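Local coordinates for MMS19 nucleotide excision repair protein homolog (PDB 6TBL) that probably serves, with its C-terminal HEAT-repeat part described here, in the cytosolic complex that inserts iron-sulfur clusters into proteins of DNA metabolism, at residues Ser27-Leu32 against Leu70-Ala75; Leu45-Leu50 against Thr81-Pro86; Val65-Leu70 against Arg107-Ser112; Arg93-Pro98 against Val111-Glu116. All blocks are in the same frame, centred on the assembly; numbering follows the deposited sequence.

Interaction 1: Ser27-Leu32 against Leu70-Ala75; sequences STLSCL and LQCMHA
Leu29 and Cys72 carry nearly all of this contact: methyl CD2 of Leu29 lies 3.7 Å from SG of Cys72. The sulfur also passes 4.4 Å from CB of Leu32, one helical turn further along, so that it sits against a ridge made by these two leucines. Close by is the backbone oxygen Leu29 O, 3.8 Å from Cys72 SG, a packing distance rather than a bond. The Cys72 torsion sets SG beside its own backbone N and anti to the carbonyl carbon (chi1 -78°), which directs the sulfur at the leucine ridge. Behind these atoms the helices are close, with the CA atoms of Leu29 and Cys72 7.3 Å apart, yet the two segments bury only 109 Å² in all.

Further out, Phe54 of helix 47-57 touches Leu29 and Cys72 together, while Leu17 packs on both leucines. Segment 27-32 belongs to HEAT 2 and segment 70-75 to HEAT 3, so the pair joins successive repeats of the solenoid. Polar bonds flank the site: Thr28 OG1 with Leu13 O, and Met73 O with Trp117 NE1. On the far side of helix 22-38, Ser30 OG donates to Ser27 O over 2.7 Å, which keeps that hydroxyl on its own helix.

All three touching residues are buried, and what they offer one another is aliphatic carbon and a thiol; the contact therefore depends on fit and on the exclusion of water, with no charge or polar bond between the segments to fix its direction.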
# COMPACT_ATOMS: atom_id res chain seq x y z
N SER A 27 26.66 18.49 25.38
CA SER A 27 27.72 19.47 25.18
C SER A 27 28.22 19.45 23.74
O SER A 27 28.30 20.50 23.08
CB SER A 27 28.87 19.21 26.15
OG SER A 27 29.92 20.13 25.97
N THR A 28 28.57 18.27 23.22
CA THR A 28 29.10 18.20 21.87
C THR A 28 28.03 18.50 20.82
O THR A 28 28.34 19.07 19.77
CB THR A 28 29.74 16.84 21.61
OG1 THR A 28 30.21 16.77 20.26
CG2 THR A 28 28.75 15.72 21.85
N LEU A 29 26.77 18.14 21.09
CA LEU A 29 25.70 18.40 20.14
C LEU A 29 25.47 19.90 19.97
O LEU A 29 25.14 20.36 18.87
CB LEU A 29 24.42 17.70 20.57
CG LEU A 29 24.35 16.19 20.36
CD1 LEU A 29 23.16 15.60 21.10
CD2 LEU A 29 24.28 15.86 18.88
N SER A 30 25.63 20.68 21.04
CA SER A 30 25.47 22.12 20.93
C SER A 30 26.58 22.76 20.10
O SER A 30 26.40 23.89 19.63
CB SER A 30 25.43 22.76 22.32
OG SER A 30 26.68 22.64 22.98
N CYS A 31 27.70 22.08 19.93
CA CYS A 31 28.77 22.56 19.06
C CYS A 31 28.60 22.09 17.62
O CYS A 31 28.97 22.82 16.69
CB CYS A 31 30.13 22.10 19.58
SG CYS A 31 30.58 22.76 21.18
N LEU A 32 28.05 20.90 17.43
CA LEU A 32 27.98 20.31 16.10
C LEU A 32 26.92 20.97 15.23
O LEU A 32 27.12 21.14 14.02
CB LEU A 32 27.72 18.81 16.21
CG LEU A 32 28.90 18.00 16.75
CD1 LEU A 32 28.49 16.57 17.06
CD2 LEU A 32 30.06 18.03 15.76
N LEU A 70 17.91 15.23 17.30
CA LEU A 70 17.03 15.44 16.15
C LEU A 70 17.25 16.81 15.51
O LEU A 70 17.10 16.95 14.30
CB LEU A 70 15.57 15.28 16.57
CG LEU A 70 15.18 13.88 17.03
CD1 LEU A 70 13.74 13.87 17.53
CD2 LEU A 70 15.36 12.87 15.91
N GLN A 71 17.59 17.82 16.31
CA GLN A 71 17.91 19.13 15.74
C GLN A 71 19.16 19.07 14.87
O GLN A 71 19.26 19.81 13.89
CB GLN A 71 18.07 20.16 16.85
CG GLN A 71 16.80 20.44 17.63
CD GLN A 71 17.01 21.46 18.74
OE1 GLN A 71 18.11 21.97 18.94
NE2 GLN A 71 15.94 21.77 19.46
N CYS A 72 20.11 18.20 15.22
CA CYS A 72 21.26 18.00 14.35
C CYS A 72 20.88 17.23 13.09
O CYS A 72 21.41 17.49 12.01
CB CYS A 72 22.37 17.27 15.11
SG CYS A 72 23.30 18.32 16.24
N MET A 73 19.96 16.26 13.22
CA MET A 73 19.45 15.56 12.05
C MET A 73 18.78 16.54 11.09
O MET A 73 18.89 16.39 9.87
CB MET A 73 18.46 14.48 12.48
CG MET A 73 19.10 13.30 13.16
SD MET A 73 20.27 12.47 12.06
CE MET A 73 19.20 12.02 10.70
N HIS A 74 18.08 17.54 11.63
CA HIS A 74 17.54 18.60 10.79
C HIS A 74 18.66 19.43 10.18
O HIS A 74 18.63 19.74 8.98
CB HIS A 74 16.60 19.48 11.62
CG HIS A 74 15.93 20.56 10.83
ND1 HIS A 74 16.53 21.77 10.58
CD2 HIS A 74 14.70 20.62 10.26
CE1 HIS A 74 15.70 22.53 9.87
NE2 HIS A 74 14.59 21.85 9.67
N ALA A 75 19.67 19.79 10.98
CA ALA A 75 20.77 20.60 10.49
C ALA A 75 21.62 19.87 9.47
O ALA A 75 22.30 20.53 8.67
CB ALA A 75 21.64 21.07 11.66

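Interaction 2: Leu45-Leu50 against Thr81-Pro86; sequences LHVDTL and TSVLLP. With K (potassium ion), chain G.
Val47 and Leu84 mark the nearest approach of the two backbones, their CA atoms 7.8 Å apart, where the first turn of helix 47-57 faces the weakly bonded opening turns of helix 81-94. Val47 meets its partners with both methyls: CG2 comes to 4.2 Å from CG2 of Val83, and CG1 to 4.4 Å from CD2 of Leu84. The valine fork thus straddles two neighbouring residues, since CG1 stands anti to the backbone N (chi1 168°) and CG2 takes the other branch. Leu84 starts off to the side, and the end of its chain brings CD2 nearer. Leu79 packs on Val47 and Leu84 alike, thickening this apolar patch.

The contact sits where HEAT 3 passes into HEAT 4, the two repeat ranges meeting within 81-86, and the turn there carries a metal site. A potassium ion lies 2.9 Å from Thr81 OG1, with Thr77 O and Leu79 O as its other protein ligands. The carbonyl oxygen of Thr81 accepts from Leu84 N at 3.1 Å and from Leu85 N at 3.2 Å. On the opposing segment, His46 takes the N-cap position, and Asp48 OD1 is hydrogen-bonded to Tyr87 OH on helix 81-94.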
# COMPACT_ATOMS: atom_id res chain seq x y z
N LEU A 45 32.43 15.36 5.04
CA LEU A 45 33.32 14.21 5.04
C LEU A 45 32.90 13.17 6.07
O LEU A 45 33.12 11.98 5.87
CB LEU A 45 34.76 14.67 5.31
CG LEU A 45 35.41 15.52 4.22
CD1 LEU A 45 36.77 16.01 4.69
CD2 LEU A 45 35.55 14.73 2.92
N HIS A 46 32.29 13.61 7.16
CA HIS A 46 31.96 12.73 8.27
C HIS A 46 30.47 12.42 8.33
O HIS A 46 29.93 12.18 9.41
CB HIS A 46 32.44 13.35 9.59
CG HIS A 46 33.82 13.93 9.50
ND1 HIS A 46 34.08 15.16 8.95
CD2 HIS A 46 35.02 13.43 9.90
CE1 HIS A 46 35.37 15.41 9.00
NE2 HIS A 46 35.97 14.37 9.58
N VAL A 47 29.79 12.41 7.18
CA VAL A 47 28.35 12.20 7.15
C VAL A 47 27.99 10.84 7.76
O VAL A 47 27.04 10.73 8.54
CB VAL A 47 27.80 12.33 5.72
CG1 VAL A 47 26.38 11.82 5.65
CG2 VAL A 47 27.85 13.78 5.28
N ASP A 48 28.76 9.81 7.42
CA ASP A 48 28.40 8.46 7.86
C ASP A 48 28.40 8.36 9.38
O ASP A 48 27.46 7.80 9.97
CB ASP A 48 29.35 7.43 7.26
CG ASP A 48 28.82 6.02 7.40
OD1 ASP A 48 28.02 5.59 6.54
OD2 ASP A 48 29.20 5.34 8.37
N THR A 49 29.42 8.90 10.04
CA THR A 49 29.46 8.86 11.49
C THR A 49 28.51 9.89 12.11
O THR A 49 28.03 9.68 13.23
CB THR A 49 30.89 9.06 12.00
OG1 THR A 49 30.92 8.96 13.43
CG2 THR A 49 31.43 10.41 11.57
N LEU A 50 28.24 10.99 11.41
CA LEU A 50 27.26 11.95 11.91
C LEU A 50 25.85 11.35 11.90
O LEU A 50 25.13 11.40 12.90
CB LEU A 50 27.30 13.24 11.09
CG LEU A 50 28.51 14.15 11.30
CD1 LEU A 50 28.57 15.25 10.25
CD2 LEU A 50 28.52 14.76 12.70
N THR A 81 23.28 18.17 -1.10
CA THR A 81 22.25 17.14 -1.26
C THR A 81 22.81 15.88 -1.91
O THR A 81 22.37 14.77 -1.60
CB THR A 81 21.09 17.70 -2.09
OG1 THR A 81 20.63 18.92 -1.49
CG2 THR A 81 19.94 16.71 -2.14
N SER A 82 23.80 16.03 -2.80
CA SER A 82 24.34 14.87 -3.51
C SER A 82 24.98 13.85 -2.58
O SER A 82 25.07 12.67 -2.94
CB SER A 82 25.35 15.32 -4.56
OG SER A 82 26.43 16.01 -3.96
N VAL A 83 25.43 14.27 -1.39
CA VAL A 83 26.05 13.34 -0.45
C VAL A 83 25.08 12.83 0.60
O VAL A 83 25.42 11.88 1.33
CB VAL A 83 27.28 13.98 0.24
CG1 VAL A 83 28.13 14.70 -0.78
CG2 VAL A 83 26.84 14.92 1.36
N LEU A 84 23.90 13.42 0.71
CA LEU A 84 22.90 12.97 1.67
C LEU A 84 21.96 11.92 1.09
O LEU A 84 21.44 11.09 1.84
CB LEU A 84 22.07 14.14 2.19
CG LEU A 84 22.84 15.32 2.79
CD1 LEU A 84 21.86 16.31 3.38
CD2 LEU A 84 23.83 14.85 3.83
N LEU A 85 21.75 11.94 -0.22
CA LEU A 85 20.76 11.05 -0.84
C LEU A 85 21.00 9.57 -0.57
O LEU A 85 20.01 8.85 -0.35
CB LEU A 85 20.68 11.34 -2.34
CG LEU A 85 20.16 12.74 -2.69
CD1 LEU A 85 20.19 12.97 -4.20
CD2 LEU A 85 18.75 12.94 -2.14
N PRO A 86 22.23 9.04 -0.57
CA PRO A 86 22.42 7.62 -0.21
C PRO A 86 22.01 7.29 1.22
O PRO A 86 21.92 6.11 1.56
CB PRO A 86 23.92 7.39 -0.43
CG PRO A 86 24.53 8.74 -0.43
CD PRO A 86 23.50 9.63 -1.04
K K G . 20.70 20.44 0.92

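Interaction 3: Val65-Leu70 against Arg107-Ser112; sequences VRIAAL and RKEAVS
Leu70, Ile67, Glu109 and Ala110 form a helix-to-helix packing contact, partly buried, between helix 63-76 and helix 104-118. The segment axes run almost parallel, 13° apart, and approach to 8.9 Å. Leu70 reaches across with its CD1, which lies over the opposing backbone, 3.6 Å from Ala110 N and 3.8 Å from Ala110 CB, while its CB meets Glu109 CB at 3.9 Å. Setting CG beside the backbone N (chi1 -65°) and extending the chain beyond is what carries that methyl to Ala110.

Segment 65-70 belongs to HEAT 3 and segment 107-112 to HEAT 4, so equivalent helices of adjoining repeats lie alongside each other, as expected in an alpha solenoid. Glu109 takes part through its aliphatic stem: CG touches Ile67 CG2 at 3.9 Å, the two side chains crossing at a slant. The bend at its second torsion (chi2 -65°) leaves the carboxylate packed beside Gln71, also on helix 63-76. Pro98 and Leu99 pack on Ala110 from the loop, and Val106 adds to the cover of Ile67 and Leu70. Arg66 is salt-bridged to Asp101, whereas Arg107 turns to a neighbouring chain of another protein, forming a salt bridge with an acidic side chain there and a cation-pi contact with an aromatic one.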
# COMPACT_ATOMS: atom_id res chain seq x y z
N VAL A 65 18.62 15.19 25.26
CA VAL A 65 19.54 14.62 24.28
C VAL A 65 18.80 14.25 23.00
O VAL A 65 19.25 14.56 21.89
CB VAL A 65 20.29 13.42 24.88
CG1 VAL A 65 21.10 12.71 23.81
CG2 VAL A 65 21.19 13.87 26.01
N ARG A 66 17.64 13.59 23.14
CA ARG A 66 16.86 13.23 21.96
C ARG A 66 16.49 14.47 21.15
O ARG A 66 16.52 14.45 19.91
CB ARG A 66 15.60 12.46 22.37
CG ARG A 66 15.87 11.05 22.84
CD ARG A 66 14.58 10.28 23.10
NE ARG A 66 14.16 10.33 24.50
CZ ARG A 66 13.08 10.98 24.94
NH1 ARG A 66 12.31 11.63 24.09
NH2 ARG A 66 12.79 10.97 26.23
N ILE A 67 16.14 15.56 21.83
CA ILE A 67 15.80 16.80 21.14
C ILE A 67 17.01 17.35 20.39
O ILE A 67 16.92 17.67 19.20
CB ILE A 67 15.24 17.83 22.14
CG1 ILE A 67 13.86 17.38 22.64
CG2 ILE A 67 15.18 19.21 21.50
CD1 ILE A 67 13.27 18.29 23.68
N ALA A 68 18.15 17.46 21.08
CA ALA A 68 19.34 17.99 20.43
C ALA A 68 19.79 17.10 19.28
O ALA A 68 20.23 17.60 18.23
CB ALA A 68 20.47 18.14 21.46
N ALA A 69 19.68 15.78 19.44
CA ALA A 69 20.08 14.87 18.37
C ALA A 69 19.23 15.07 17.12
O ALA A 69 19.75 15.09 16.00
CB ALA A 69 19.98 13.42 18.85
N LEU A 70 17.91 15.23 17.30
CA LEU A 70 17.03 15.44 16.15
C LEU A 70 17.25 16.81 15.51
O LEU A 70 17.10 16.95 14.30
CB LEU A 70 15.57 15.28 16.57
CG LEU A 70 15.18 13.88 17.03
CD1 LEU A 70 13.74 13.87 17.53
CD2 LEU A 70 15.36 12.87 15.91
N ARG A 107 8.79 14.74 19.67
CA ARG A 107 8.07 14.43 18.44
C ARG A 107 8.07 15.61 17.49
O ARG A 107 8.23 15.44 16.27
CB ARG A 107 6.64 14.00 18.76
CG ARG A 107 6.50 12.57 19.24
CD ARG A 107 5.03 12.22 19.41
NE ARG A 107 4.57 12.48 20.77
CZ ARG A 107 3.33 12.84 21.07
NH1 ARG A 107 2.44 13.00 20.10
NH2 ARG A 107 2.98 13.05 22.33
N LYS A 108 7.89 16.82 18.02
CA LYS A 108 7.92 18.02 17.18
C LYS A 108 9.23 18.12 16.41
O LYS A 108 9.23 18.42 15.21
CB LYS A 108 7.70 19.26 18.04
CG LYS A 108 7.98 20.57 17.33
CD LYS A 108 7.90 21.76 18.28
CE LYS A 108 8.42 23.02 17.62
NZ LYS A 108 8.35 24.20 18.53
N GLU A 109 10.36 17.86 17.08
CA GLU A 109 11.65 17.89 16.40
C GLU A 109 11.78 16.75 15.39
O GLU A 109 12.41 16.93 14.34
CB GLU A 109 12.78 17.83 17.42
CG GLU A 109 12.67 18.87 18.53
CD GLU A 109 12.81 20.29 18.01
OE1 GLU A 109 13.45 20.48 16.96
OE2 GLU A 109 12.27 21.21 18.66
N ALA A 110 11.21 15.58 15.70
CA ALA A 110 11.24 14.47 14.75
C ALA A 110 10.46 14.80 13.49
O ALA A 110 10.90 14.49 12.37
CB ALA A 110 10.71 13.20 15.41
N VAL A 111 9.29 15.43 13.64
CA VAL A 111 8.52 15.88 12.48
C VAL A 111 9.34 16.86 11.66
O VAL A 111 9.40 16.77 10.43
CB VAL A 111 7.18 16.49 12.93
CG1 VAL A 111 6.50 17.18 11.77
CG2 VAL A 111 6.28 15.42 13.51
N SER A 112 9.97 17.82 12.33
CA SER A 112 10.74 18.84 11.62
C SER A 112 11.94 18.23 10.90
O SER A 112 12.21 18.59 9.74
CB SER A 112 11.20 19.92 12.61
OG SER A 112 11.98 20.91 11.96

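Interaction 4: Arg93-Pro98 against Val111-Glu116; sequences RALAKP and VSARGE
Leu95 and Arg114 lie alongside each other within HEAT 4, where the last part of helix 81-94 and the turn after it meet helix 104-118, the two helices running in roughly opposite directions as a helical hairpin. The Arg114 chain is extended from CG to NE, its CG anti to the backbone N (chi1 -168°), and it runs past the base of Leu95: Arg114 CD is 3.8 Å from Leu95 CB. Leu95 reaches the other way, its CD1 settling on the arginine backbone 3.6 Å from Arg114 CA and, at 4.1 Å, near Ala113 CB. The two chains thus overlap in opposite senses: Leu95 ends on the arginine's main chain, whereas the arginine passes Leu95 and ends at Ala96.

At the far end the guanidinium arrives beneath the type I turn Ala94 to Lys97, with Ala96 CB over one of its faces. Its nitrogens bond beyond the segments: Arg114 NE to Ile92 O, and NH1 to the backbone of a neighbouring chain of another protein. A leucine in place of Arg114 would probably leave Ile92 O and that neighbouring backbone without this donor and strip the turn at Ala96 of the flat group beneath it. The methyl of Ala96 lies nearest one terminal nitrogen, with CB 3.9 Å from Arg114 NH2.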
# COMPACT_ATOMS: atom_id res chain seq x y z
N ARG A 93 13.26 6.09 7.39
CA ARG A 93 12.83 4.93 8.16
C ARG A 93 13.21 5.07 9.63
O ARG A 93 12.40 4.79 10.52
CB ARG A 93 13.43 3.65 7.57
CG ARG A 93 13.15 3.48 6.08
CD ARG A 93 14.00 2.38 5.47
NE ARG A 93 13.64 1.06 5.98
CZ ARG A 93 14.08 -0.08 5.48
NH1 ARG A 93 13.70 -1.23 6.01
NH2 ARG A 93 14.90 -0.08 4.43
N ALA A 94 14.44 5.53 9.90
CA ALA A 94 14.89 5.66 11.29
C ALA A 94 14.12 6.75 12.02
O ALA A 94 13.75 6.57 13.19
CB ALA A 94 16.39 5.95 11.33
N LEU A 95 13.87 7.89 11.37
CA LEU A 95 13.16 8.98 12.02
C LEU A 95 11.68 8.68 12.25
O LEU A 95 11.01 9.48 12.91
CB LEU A 95 13.32 10.27 11.22
CG LEU A 95 14.73 10.86 11.21
CD1 LEU A 95 14.78 12.18 10.46
CD2 LEU A 95 15.24 11.04 12.64
N ALA A 96 11.17 7.57 11.73
CA ALA A 96 9.79 7.20 12.02
C ALA A 96 9.60 6.83 13.48
O ALA A 96 8.51 7.04 14.04
CB ALA A 96 9.35 6.05 11.11
N LYS A 97 10.64 6.28 14.12
CA LYS A 97 10.51 5.91 15.53
C LYS A 97 10.37 7.14 16.43
O LYS A 97 9.45 7.15 17.27
CB LYS A 97 11.68 5.02 15.95
CG LYS A 97 11.74 4.71 17.43
CD LYS A 97 13.02 3.95 17.78
CE LYS A 97 13.09 3.65 19.27
NZ LYS A 97 14.34 2.92 19.62
N PRO A 98 11.21 8.18 16.33
CA PRO A 98 10.98 9.37 17.17
C PRO A 98 9.67 10.08 16.89
O PRO A 98 9.25 10.91 17.71
CB PRO A 98 12.18 10.27 16.82
CG PRO A 98 13.22 9.34 16.34
CD PRO A 98 12.48 8.28 15.59
N VAL A 111 9.29 15.43 13.64
CA VAL A 111 8.52 15.88 12.48
C VAL A 111 9.34 16.86 11.66
O VAL A 111 9.40 16.77 10.43
CB VAL A 111 7.18 16.49 12.93
CG1 VAL A 111 6.50 17.18 11.77
CG2 VAL A 111 6.28 15.42 13.51
N SER A 112 9.97 17.82 12.33
CA SER A 112 10.74 18.84 11.62
C SER A 112 11.94 18.23 10.90
O SER A 112 12.21 18.59 9.74
CB SER A 112 11.20 19.92 12.61
OG SER A 112 11.98 20.91 11.96
N ALA A 113 12.65 17.32 11.55
CA ALA A 113 13.83 16.72 10.92
C ALA A 113 13.44 15.81 9.76
O ALA A 113 14.01 15.90 8.67
CB ALA A 113 14.64 15.95 11.96
N ARG A 114 12.45 14.94 9.98
CA ARG A 114 12.04 14.01 8.93
C ARG A 114 11.45 14.74 7.74
O ARG A 114 11.65 14.33 6.59
CB ARG A 114 11.04 13.00 9.50
CG ARG A 114 10.75 11.79 8.62
CD ARG A 114 9.98 10.76 9.42
NE ARG A 114 9.88 9.46 8.76
CZ ARG A 114 8.76 8.97 8.25
NH1 ARG A 114 7.63 9.66 8.33
NH2 ARG A 114 8.76 7.77 7.68
N GLY A 115 10.72 15.83 7.99
CA GLY A 115 10.12 16.58 6.89
C GLY A 115 11.14 17.17 5.94
O GLY A 115 10.90 17.26 4.74
N GLU A 116 12.29 17.58 6.47
CA GLU A 116 13.34 18.12 5.61
C GLU A 116 14.09 17.02 4.86
O GLU A 116 14.65 17.29 3.79
CB GLU A 116 14.32 18.95 6.44
CG GLU A 116 13.73 20.26 6.91
CD GLU A 116 13.34 21.17 5.76
OE1 GLU A 116 14.12 21.26 4.79
OE2 GLU A 116 12.26 21.78 5.83

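Overall arrangement
Interactions 1, 2 and 4 are buried, interaction 3 partly so. Interaction 1 is the most central, about 6 Å from the chain's centre to its own; interaction 2 lies about 11 Å out, beside the potassium site, and the touching pairs of both are apolar. Helix 63-76 serves interactions 1 and 3; Leu70 belongs to both ranges but makes contact only in interaction 3. Helix 104-118 likewise serves interactions 3 and 4, whose centres are about 8 Å apart, and Leu70 CD2 meets Leu95 CD2 at 3.8 Å between them. Glu109 and Arg114 bring aliphatic stems to these two; Arg107, outside the touching pairs, and Arg114 also bond to another protein's chain.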